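Local atomic coordinates of beta-glucuronidase (Dictyoglomus thermophilum, PDB entry 6XXW), a protein that probably hydrolyses beta-D-glucuronides as a beta-glucuronidase of glycoside hydrolase family 2. Residues A[487-490]-A[491-494]. Numbering follows the deposited sequence.
Sequences ERDL and REWY
Helix 482-497, the helix of the beta-alpha-beta unit that joins strands 463-467 and 501-505 in the TIM barrel domain, carries two i/i+4 side-chain pairs here, E487 with R491 and D489 with W493. Four backbone bonds, from the amides of R491, E492, W493 and Y494 to the carbonyls four residues earlier, give the turns their alpha-helical pitch; W493 N to D489 O measures 3.0 Å. E487 and R491 run side by side the same way. R491 reaches with its NE flank: NE lies 2.9 Å and NH2 3.0 Å from E487 OE1, so one oxygen takes both N-H groups of a salt bridge. That oxygen sits in the guanidinium plane and meets NE through its anti lone pair, the two flat groups being turned 37° apart. Extended from CG to NE, the R491 chain carries its head back along the helix to the carboxylate, whose OE2 pairs with R540. D489 swings its CG anti to the backbone N (chi1 -170°), placing OD2 at the edge of the W493 indole, in the ring plane. The bond from W493 NE1 to D489 OD2 is weak, 3.4 Å long and bent, with carboxylate and ring 73° apart; the salt bridge of that oxygen is to R468. W493 also packs on I464, V466 and I501, tying the helix to the barrel wall. E492 OE1 lies 4.4 Å from D489 OD1, a like-charge approach probably eased by K451 and R468. R491 and R540 probably share the charge of E487, one at each oxygen, whereas W493 is probably placed mainly by apolar packing, the indole N-H adding a weak tether.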
ATOM      1  N   GLU A 487     -24.275  24.401   5.493  1.00 21.08           N
ATOM      2  CA  GLU A 487     -24.709  25.607   6.193  1.00 21.44           C
ATOM      3  C   GLU A 487     -26.229  25.704   6.235  1.00 20.53           C
ATOM      4  O   GLU A 487     -26.803  26.015   7.284  1.00 23.82           O
ATOM      5  CB  GLU A 487     -24.123  26.862   5.543  1.00 26.13           C
ATOM      6  CG  GLU A 487     -24.752  28.137   6.101  1.00 32.11           C
ATOM      7  CD  GLU A 487     -23.867  29.363   5.961  1.00 39.79           C
ATOM      8  OE1 GLU A 487     -24.239  30.419   6.510  1.00 37.67           O
ATOM      9  OE2 GLU A 487     -22.809  29.280   5.298  1.00 39.48           O
ATOM     10  N   ARG A 488     -26.895  25.442   5.109  1.00 22.68           N
ATOM     11  CA  ARG A 488     -28.355  25.451   5.093  1.00 23.16           C
ATOM     12  C   ARG A 488     -28.930  24.445   6.083  1.00 22.95           C
ATOM     13  O   ARG A 488     -29.903  24.740   6.789  1.00 23.45           O
ATOM     14  CB  ARG A 488     -28.872  25.147   3.685  1.00 23.76           C
ATOM     15  CG  ARG A 488     -28.719  26.300   2.702  1.00 32.87           C
ATOM     16  CD  ARG A 488     -28.700  25.808   1.251  1.00 40.85           C
ATOM     17  NE  ARG A 488     -30.013  25.369   0.801  1.00 53.51           N
ATOM     18  CZ  ARG A 488     -30.942  26.188   0.318  1.00 60.76           C
ATOM     19  NH1 ARG A 488     -30.694  27.489   0.226  1.00 64.06           N
ATOM     20  NH2 ARG A 488     -32.116  25.710  -0.070  1.00 53.34           N
ATOM     21  N   ASP A 489     -28.360  23.241   6.128  1.00 22.80           N
ATOM     22  CA  ASP A 489     -28.884  22.206   7.012  1.00 19.55           C
ATOM     23  C   ASP A 489     -28.739  22.608   8.471  1.00 20.86           C
ATOM     24  O   ASP A 489     -29.717  22.592   9.230  1.00 18.44           O
ATOM     25  CB  ASP A 489     -28.169  20.881   6.748  1.00 22.82           C
ATOM     26  CG  ASP A 489     -28.828  19.714   7.461  1.00 24.43           C
ATOM     27  OD1 ASP A 489     -30.070  19.678   7.513  1.00 33.34           O
ATOM     28  OD2 ASP A 489     -28.112  18.829   7.950  1.00 30.89           O
ATOM     29  N   LEU A 490     -27.526  23.000   8.878  1.00 20.23           N
ATOM     30  CA  LEU A 490     -27.288  23.301  10.284  1.00 20.10           C
ATOM     31  C   LEU A 490     -28.082  24.513  10.751  1.00 23.04           C
ATOM     32  O   LEU A 490     -28.511  24.550  11.910  1.00 22.63           O
ATOM     33  CB  LEU A 490     -25.796  23.503  10.544  1.00 17.37           C
ATOM     34  CG  LEU A 490     -24.962  22.234  10.356  1.00 19.86           C
ATOM     35  CD1 LEU A 490     -23.490  22.512  10.569  1.00 22.29           C
ATOM     36  CD2 LEU A 490     -25.451  21.129  11.294  1.00 22.05           C
ATOM     37  N   ARG A 491     -28.284  25.512   9.881  1.00 21.55           N
ATOM     38  CA  ARG A 491     -29.144  26.636  10.251  1.00 24.10           C
ATOM     39  C   ARG A 491     -30.582  26.185  10.461  1.00 20.88           C
ATOM     40  O   ARG A 491     -31.294  26.740  11.308  1.00 23.28           O
ATOM     41  CB  ARG A 491     -29.090  27.732   9.189  1.00 18.42           C
ATOM     42  CG  ARG A 491     -27.736  28.452   9.123  1.00 21.00           C
ATOM     43  CD  ARG A 491     -27.827  29.724   8.270  1.00 30.87           C
ATOM     44  NE  ARG A 491     -26.550  30.434   8.236  1.00 33.79           N
ATOM     45  CZ  ARG A 491     -26.125  31.254   9.195  1.00 31.75           C
ATOM     46  NH1 ARG A 491     -26.878  31.483  10.261  1.00 40.44           N
ATOM     47  NH2 ARG A 491     -24.951  31.854   9.084  1.00 33.79           N
ATOM     48  N   GLU A 492     -31.033  25.181   9.708  1.00 20.39           N
ATOM     49  CA  GLU A 492     -32.387  24.688   9.929  1.00 24.03           C
ATOM     50  C   GLU A 492     -32.494  23.914  11.240  1.00 25.07           C
ATOM     51  O   GLU A 492     -33.521  23.992  11.922  1.00 23.19           O
ATOM     52  CB  GLU A 492     -32.853  23.824   8.757  1.00 22.38           C
ATOM     53  CG  GLU A 492     -34.372  23.604   8.778  1.00 27.94           C
ATOM     54  CD  GLU A 492     -34.829  22.501   7.847  1.00 40.98           C
ATOM     55  OE1 GLU A 492     -33.961  21.768   7.336  1.00 40.75           O
ATOM     56  OE2 GLU A 492     -36.055  22.366   7.625  1.00 40.62           O
ATOM     57  N   TRP A 493     -31.463  23.144  11.611  1.00 19.94           N
ATOM     58  CA  TRP A 493     -31.503  22.511  12.927  1.00 22.17           C
ATOM     59  C   TRP A 493     -31.637  23.553  14.029  1.00 24.23           C
ATOM     60  O   TRP A 493     -32.404  23.367  14.988  1.00 21.91           O
ATOM     61  CB  TRP A 493     -30.255  21.662  13.168  1.00 19.90           C
ATOM     62  CG  TRP A 493     -30.250  20.349  12.444  1.00 23.31           C
ATOM     63  CD1 TRP A 493     -29.677  20.096  11.232  1.00 19.70           C
ATOM     64  CD2 TRP A 493     -30.838  19.108  12.880  1.00 19.81           C
ATOM     65  NE1 TRP A 493     -29.860  18.775  10.889  1.00 21.61           N
ATOM     66  CE2 TRP A 493     -30.577  18.149  11.875  1.00 21.88           C
ATOM     67  CE3 TRP A 493     -31.560  18.716  14.017  1.00 18.34           C
ATOM     68  CZ2 TRP A 493     -31.003  16.823  11.973  1.00 17.93           C
ATOM     69  CZ3 TRP A 493     -31.986  17.386  14.116  1.00 17.13           C
ATOM     70  CH2 TRP A 493     -31.703  16.459  13.101  1.00 21.99           C
ATOM     71  N   TYR A 494     -30.881  24.649  13.929  1.00 19.39           N
ATOM     72  CA  TYR A 494     -30.922  25.622  15.013  1.00 22.05           C
ATOM     73  C   TYR A 494     -32.234  26.391  15.014  1.00 26.08           C
ATOM     74  O   TYR A 494     -32.778  26.695  16.082  1.00 26.42           O
ATOM     75  CB  TYR A 494     -29.756  26.601  14.935  1.00 24.20           C
ATOM     76  CG  TYR A 494     -29.738  27.478  16.165  1.00 26.85           C
ATOM     77  CD1 TYR A 494     -29.516  26.923  17.421  1.00 24.35           C
ATOM     78  CD2 TYR A 494     -29.995  28.841  16.082  1.00 30.64           C
ATOM     79  CE1 TYR A 494     -29.528  27.704  18.564  1.00 24.74           C
ATOM     80  CE2 TYR A 494     -29.995  29.635  17.217  1.00 31.41           C
ATOM     81  CZ  TYR A 494     -29.765  29.057  18.455  1.00 32.97           C
ATOM     82  OH  TYR A 494     -29.766  29.831  19.590  1.00 34.85           O
TER